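Local coordinates for protein peptidoglycan-binding domain 1 (Burkholderia, PDB 5NM7) that probably binds bacterial peptidoglycan through its N-terminal domain and cleaves its glycan strands through a lysozyme-like domain, as the endolysin of a Burkholderia phage, at residues F45-L51 and T61-L65; R73-D79 and V205-L211. One frame throughout, in Å; residues are numbered along the deposited sequence.

Contact 1: residues F45-L51 and T61-L65; sequences FQATHGL and TWSTL. With GLY (glycine), chain C.
Phe45 and Leu65 lead a buried helix-helix contact inside the small, three-helix peptidoglycan-binding domain, where the end of helix 36-48 and the turn after it pack against helix 59-67. The Phe45 ring is the centrepiece. Its CB points toward helix 59-67, and CG anti to the backbone N (chi1 174°) sets the ring where Leu65 CD1 lies over one face, 3.6 Å from the ring centroid, in a CH-pi contact. His49 ND1 lies over the opposite face, so the ring is sandwiched between a methyl and an imidazole. Thr64 CG2 reaches Phe45 CZ at 3.6 Å, and Thr61 CG2 lies 4.0 Å from Phe45 CD2. Helix 12-23 completes this core, with Leu21 touching Phe45 and Leu17 touching Leu65. The imidazole is itself anchored, since His49 ND1 donates to Phe45 O at 2.8 Å, a carbonyl that also takes the backbone N-H of His49. Leu51 and Thr64 meet tip to tip, CD2 to OG1, while that hydroxyl is hydrogen-bonded to Arg69 O.

At the other edge of the contact the packing turns polar and becomes the wall of a pocket seen to hold a free glycine. Gln46 OE1 accepts from Gly55 N, and its NE2 is shared between Asp54 OD1 and Thr61. Thr61 grips one carboxylate oxygen twice: its backbone N and its hydroxyl OG1 both donate to OXT of the glycine, the latter at 2.8 Å. That same OG1 receives Gln46 NE2 at 2.9 Å, nearly straight at 171° and in the amide plane.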
loop_
_atom_site.group_PDB
_atom_site.type_symbol
_atom_site.label_atom_id
_atom_site.label_comp_id
_atom_site.label_asym_id
_atom_site.label_seq_id
_atom_site.Cartn_x
_atom_site.Cartn_y
_atom_site.Cartn_z
ATOM N N PHE A 45 -12.366 13.276 10.569
ATOM C CA PHE A 45 -11.862 12.520 11.700
ATOM C C PHE A 45 -10.452 11.981 11.439
ATOM O O PHE A 45 -9.555 12.079 12.291
ATOM C CB PHE A 45 -12.795 11.347 12.050
ATOM C CG PHE A 45 -12.250 10.456 13.112
ATOM C CD1 PHE A 45 -12.368 10.798 14.462
ATOM C CD2 PHE A 45 -11.563 9.283 12.787
ATOM C CE1 PHE A 45 -11.798 9.994 15.429
ATOM C CE2 PHE A 45 -11.021 8.481 13.759
ATOM C CZ PHE A 45 -11.146 8.833 15.090
ATOM N N GLN A 46 -10.246 11.414 10.258
ATOM C CA GLN A 46 -8.954 10.817 9.958
ATOM C C GLN A 46 -7.862 11.881 9.961
ATOM O O GLN A 46 -6.805 11.693 10.555
ATOM C CB GLN A 46 -9.015 10.100 8.624
ATOM C CG GLN A 46 -9.833 8.805 8.637
ATOM C CD GLN A 46 -10.224 8.333 7.252
ATOM O OE1 GLN A 46 -10.452 9.157 6.348
ATOM N NE2 GLN A 46 -10.331 7.032 7.070
ATOM N N ALA A 47 -8.165 13.010 9.333
ATOM C CA ALA A 47 -7.184 14.086 9.167
ATOM C C ALA A 47 -6.751 14.626 10.496
ATOM O O ALA A 47 -5.563 14.811 10.734
ATOM C CB ALA A 47 -7.738 15.204 8.292
ATOM N N THR A 48 -7.710 14.826 11.393
ATOM C CA THR A 48 -7.422 15.444 12.680
ATOM C C THR A 48 -6.773 14.478 13.672
ATOM O O THR A 48 -6.113 14.938 14.579
ATOM C CB THR A 48 -8.663 16.097 13.294
ATOM O OG1 THR A 48 -9.674 15.124 13.504
ATOM C CG2 THR A 48 -9.194 17.183 12.385
ATOM N N HIS A 49 -6.895 13.165 13.474
ATOM C CA HIS A 49 -6.287 12.164 14.372
ATOM C C HIS A 49 -5.040 11.439 13.808
ATOM O O HIS A 49 -4.675 10.382 14.305
ATOM C CB HIS A 49 -7.336 11.145 14.791
ATOM C CG HIS A 49 -8.417 11.731 15.624
ATOM N ND1 HIS A 49 -9.408 12.531 15.098
ATOM C CD2 HIS A 49 -8.646 11.664 16.954
ATOM C CE1 HIS A 49 -10.204 12.931 16.072
ATOM N NE2 HIS A 49 -9.780 12.398 17.201
ATOM N N GLY A 50 -4.414 11.994 12.780
ATOM C CA GLY A 50 -3.189 11.419 12.210
ATOM C C GLY A 50 -3.378 10.123 11.444
ATOM O O GLY A 50 -2.504 9.254 11.451
ATOM N N LEU A 51 -4.545 9.950 10.831
ATOM C CA LEU A 51 -4.790 8.827 9.954
ATOM C C LEU A 51 -4.672 9.349 8.524
ATOM O O LEU A 51 -4.706 10.541 8.278
ATOM C CB LEU A 51 -6.193 8.261 10.161
ATOM C CG LEU A 51 -6.490 7.548 11.487
ATOM C CD1 LEU A 51 -7.971 7.557 11.766
ATOM C CD2 LEU A 51 -6.068 6.107 11.409
ATOM N N THR A 61 -9.081 3.139 11.009
ATOM C CA THR A 61 -10.009 4.165 11.471
ATOM C C THR A 61 -10.834 3.640 12.649
ATOM O O THR A 61 -10.978 4.357 13.658
ATOM C CB THR A 61 -10.903 4.654 10.350
ATOM O OG1 THR A 61 -10.066 5.226 9.326
ATOM C CG2 THR A 61 -11.818 5.760 10.826
ATOM N N TRP A 62 -11.332 2.424 12.530
ATOM C CA TRP A 62 -12.106 1.806 13.618
ATOM C C TRP A 62 -11.323 1.748 14.927
ATOM O O TRP A 62 -11.869 2.047 16.003
ATOM C CB TRP A 62 -12.601 0.419 13.256
ATOM C CG TRP A 62 -13.838 0.424 12.445
ATOM C CD1 TRP A 62 -13.996 -0.070 11.198
ATOM C CD2 TRP A 62 -15.112 0.935 12.840
ATOM N NE1 TRP A 62 -15.283 0.097 10.783
ATOM C CE2 TRP A 62 -16.000 0.697 11.778
ATOM C CE3 TRP A 62 -15.592 1.540 14.005
ATOM C CZ2 TRP A 62 -17.332 1.072 11.821
ATOM C CZ3 TRP A 62 -16.910 1.903 14.062
ATOM C CH2 TRP A 62 -17.776 1.674 12.975
ATOM N N SER A 63 -10.052 1.375 14.845
ATOM C CA SER A 63 -9.213 1.339 16.026
ATOM C C SER A 63 -9.108 2.708 16.714
ATOM O O SER A 63 -9.228 2.802 17.932
ATOM C CB SER A 63 -7.829 0.736 15.703
ATOM O OG SER A 63 -7.002 0.834 16.835
ATOM N N THR A 64 -8.904 3.780 15.952
ATOM C CA THR A 64 -8.821 5.116 16.547
ATOM C C THR A 64 -10.172 5.588 17.020
ATOM O O THR A 64 -10.311 6.211 18.084
ATOM C CB THR A 64 -8.206 6.129 15.576
ATOM O OG1 THR A 64 -6.941 5.597 15.152
ATOM C CG2 THR A 64 -7.993 7.461 16.262
ATOM N N LEU A 65 -11.174 5.254 16.241
ATOM C CA LEU A 65 -12.481 5.766 16.512
ATOM C C LEU A 65 -13.116 5.090 17.743
ATOM O O LEU A 65 -13.863 5.747 18.504
ATOM C CB LEU A 65 -13.309 5.576 15.246
ATOM C CG LEU A 65 -14.636 6.247 15.168
ATOM C CD1 LEU A 65 -14.518 7.746 15.358
ATOM C CD2 LEU A 65 -15.228 5.895 13.822
HETATM N N GLY C . -8.723 4.068 5.681
HETATM C CA GLY C . -8.346 2.639 5.909
HETATM C C GLY C . -8.488 2.186 7.355
HETATM O O GLY C . -7.933 1.139 7.704
HETATM O OXT GLY C . -9.193 2.836 8.154
#

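Contact 2: residues R73-D79 and V205-L211. With GLY (glycine), chain E.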
loop_
_atom_site.group_PDB
_atom_site.type_symbol
_atom_site.label_atom_id
_atom_site.label_comp_id
_atom_site.label_asym_id
_atom_site.label_seq_id
_atom_site.Cartn_x
_atom_site.Cartn_y
_atom_site.Cartn_z
ATOM N N ARG A 73 3.485 2.996 13.438
ATOM C CA ARG A 73 3.961 2.382 12.157
ATOM C C ARG A 73 3.061 2.747 10.978
ATOM O O ARG A 73 3.428 2.484 9.809
ATOM C CB ARG A 73 3.984 0.862 12.258
ATOM C CG ARG A 73 5.078 0.330 13.179
ATOM C CD ARG A 73 4.965 -1.177 13.358
ATOM N NE ARG A 73 3.940 -1.511 14.347
ATOM C CZ ARG A 73 3.073 -2.533 14.291
ATOM N NH1 ARG A 73 3.010 -3.376 13.256
ATOM N NH2 ARG A 73 2.216 -2.701 15.301
ATOM N N HIS A 74 1.855 3.237 11.255
ATOM C CA HIS A 74 0.896 3.489 10.157
ATOM C C HIS A 74 1.140 4.802 9.466
ATOM O O HIS A 74 1.534 5.799 10.054
ATOM C CB HIS A 74 -0.545 3.402 10.665
ATOM C CG HIS A 74 -0.916 2.018 11.069
ATOM N ND1 HIS A 74 -2.066 1.722 11.764
ATOM C CD2 HIS A 74 -0.284 0.837 10.862
ATOM C CE1 HIS A 74 -2.130 0.414 11.959
ATOM N NE2 HIS A 74 -1.068 -0.145 11.413
ATOM N N LEU A 75 0.854 4.789 8.164
ATOM C CA LEU A 75 0.974 5.972 7.354
ATOM C C LEU A 75 0.016 7.051 7.817
ATOM O O LEU A 75 -1.103 6.765 8.239
ATOM C CB LEU A 75 0.664 5.605 5.884
ATOM C CG LEU A 75 1.305 6.428 4.798
ATOM C CD1 LEU A 75 2.826 6.237 4.821
ATOM C CD2 LEU A 75 0.730 6.064 3.440
ATOM N N THR A 76 0.462 8.298 7.731
ATOM C CA THR A 76 -0.365 9.488 8.022
ATOM C C THR A 76 -0.593 10.365 6.780
ATOM O O THR A 76 0.126 10.238 5.802
ATOM C CB THR A 76 0.306 10.335 9.107
ATOM O OG1 THR A 76 1.451 11.010 8.552
ATOM C CG2 THR A 76 0.763 9.481 10.317
ATOM N N ASP A 77 -1.548 11.295 6.854
ATOM C CA ASP A 77 -1.742 12.321 5.815
ATOM C C ASP A 77 -0.457 13.054 5.494
ATOM O O ASP A 77 -0.155 13.316 4.320
ATOM C CB ASP A 77 -2.749 13.403 6.238
ATOM C CG ASP A 77 -4.143 13.078 5.861
ATOM O OD1 ASP A 77 -4.371 12.119 5.074
ATOM O OD2 ASP A 77 -5.039 13.807 6.367
ATOM N N ALA A 78 0.298 13.386 6.546
ATOM C CA ALA A 78 1.530 14.140 6.387
ATOM C C ALA A 78 2.555 13.363 5.578
ATOM O O ALA A 78 3.321 13.971 4.818
ATOM C CB ALA A 78 2.126 14.541 7.724
ATOM N N ASP A 79 2.603 12.042 5.738
ATOM C CA ASP A 79 3.464 11.234 4.877
ATOM C C ASP A 79 3.078 11.361 3.409
ATOM O O ASP A 79 3.964 11.363 2.544
ATOM C CB ASP A 79 3.440 9.759 5.263
ATOM C CG ASP A 79 3.944 9.510 6.663
ATOM O OD1 ASP A 79 5.003 10.109 7.043
ATOM O OD2 ASP A 79 3.281 8.722 7.377
ATOM N N VAL A 205 10.365 -0.978 9.613
ATOM C CA VAL A 205 10.211 0.120 10.542
ATOM C C VAL A 205 8.808 0.700 10.501
ATOM O O VAL A 205 8.140 0.844 11.528
ATOM C CB VAL A 205 11.245 1.231 10.269
ATOM C CG1 VAL A 205 10.952 2.505 11.070
ATOM C CG2 VAL A 205 12.646 0.717 10.591
ATOM N N SER A 206 8.321 1.060 9.311
ATOM C CA SER A 206 7.053 1.774 9.252
ATOM C C SER A 206 6.499 1.804 7.842
ATOM O O SER A 206 7.227 1.556 6.869
ATOM C CB SER A 206 7.214 3.212 9.694
ATOM O OG SER A 206 8.030 3.938 8.779
ATOM N N GLU A 207 5.207 2.116 7.763
ATOM C CA GLU A 207 4.574 2.292 6.444
ATOM C C GLU A 207 5.158 3.504 5.726
ATOM O O GLU A 207 5.238 3.517 4.490
ATOM C CB GLU A 207 3.083 2.451 6.577
ATOM C CG GLU A 207 2.426 1.132 6.935
ATOM C CD GLU A 207 0.912 1.215 7.001
ATOM O OE1 GLU A 207 0.376 2.336 6.848
ATOM O OE2 GLU A 207 0.287 0.148 7.209
ATOM N N ALA A 208 5.562 4.516 6.483
ATOM C CA ALA A 208 6.257 5.662 5.887
ATOM C C ALA A 208 7.505 5.249 5.099
ATOM O O ALA A 208 7.740 5.748 4.008
ATOM C CB ALA A 208 6.592 6.692 6.958
ATOM N N GLU A 209 8.303 4.319 5.652
ATOM C CA GLU A 209 9.452 3.812 4.935
ATOM C C GLU A 209 9.046 3.014 3.706
ATOM O O GLU A 209 9.705 3.067 2.681
ATOM C CB GLU A 209 10.355 2.963 5.837
ATOM C CG GLU A 209 11.076 3.781 6.895
ATOM C CD GLU A 209 12.133 4.732 6.297
ATOM O OE1 GLU A 209 12.687 4.410 5.237
ATOM O OE2 GLU A 209 12.444 5.794 6.887
ATOM N N GLN A 210 7.940 2.294 3.814
ATOM C CA GLN A 210 7.423 1.509 2.700
ATOM C C GLN A 210 6.947 2.422 1.571
ATOM O O GLN A 210 7.180 2.118 0.406
ATOM C CB GLN A 210 6.307 0.632 3.198
ATOM C CG GLN A 210 6.816 -0.391 4.180
ATOM C CD GLN A 210 5.694 -1.213 4.777
ATOM O OE1 GLN A 210 4.540 -1.078 4.395
ATOM N NE2 GLN A 210 6.049 -2.104 5.684
ATOM N N LEU A 211 6.295 3.512 1.935
ATOM C CA LEU A 211 5.913 4.562 0.955
ATOM C C LEU A 211 7.158 5.220 0.347
ATOM O O LEU A 211 7.159 5.523 -0.839
ATOM C CB LEU A 211 5.065 5.640 1.576
ATOM C CG LEU A 211 4.654 6.862 0.722
ATOM C CD1 LEU A 211 3.840 6.455 -0.490
ATOM C CD2 LEU A 211 3.892 7.839 1.577
HETATM N N GLY E . 8.568 10.213 1.111
HETATM C CA GLY E . 7.445 9.333 1.589
HETATM C C GLY E . 7.510 9.084 3.075
HETATM O O GLY E . 8.406 9.647 3.693
HETATM O OXT GLY E . 6.687 8.372 3.696
HETATM O O HOH W 1 4.599 5.337 9.143
HETATM O O HOH W 2 -2.343 4.344 7.355
#
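Glu207, in the first turn of helix 207-219, reaches across to residues 73-75 and joins the loop leading into helix 77-87 to the start of its own helix, which belongs to the N-acetylmuramidase family region. Its backbone N donates to Arg73 O at 2.7 Å. From there the side chain runs on alongside the 73-75 loop: CB and CG both pass 3.3 Å from Arg73 O, CD lies near His74 CA, and the chain stays extended beyond CG (chi2 -177°). At the tip the two oxygens part company. OE1 takes the N-H of Leu75 at 2.8 Å, from above the carboxylate plane, and is also salt-bridged to Lys60; OE2 accepts from Gly106 N and lies 3.8 Å from His74 CD2.

Beyond this polar end the contact becomes apolar. Leu75 lays CD1 against the backbone of Ala208 and, at 3.8 Å, against Leu211 CD2, the two leucines crossing at about a right angle. Both also touch Leu80. Ala208 CB faces the carboxylate of Asp79, which is salt-bridged to Arg82 and closes a capping box with Thr76: Thr76 N donates to Asp79 OD2, and Asp79 N to Thr76 OG1. Ser206 caps the partner helix by accepting from Glu209 N. Leu211 CD2 and Ala208 CB border a bound glycine that is hydrogen-bonded to Glu212. Water 1 accepts from Ala208 N at 2.9 Å and donates weakly to Arg73 O.

With a lysine and two backbone N-H groups turned to it, the Glu207 carboxylate clamps residues 73-75 to the start of helix 207-219.

How the contacts relate
From the N terminus, helix 12-23 leads to helix 36-48, and contact 1 closes a short loop of nine residues when helix 59-67 folds back against the end of helix 36-48. The chain then runs on past helix 59-67 into 73-79, where contact 2 opens; that loop closes only after 125 residues, at 205-211. The two are therefore in series, neither enclosing nor crossing the other. Contact 1 knits the peptidoglycan-binding domain internally, whereas contact 2 fastens the loop before helix 77-87 to the start of helix 207-219. Their centres lie 14 Å apart and they touch: Gly50 O packs on Thr76 CG2 and Leu51 O on Asp77 CG, so the turn after helix 36-48 rests on the start of helix 77-87.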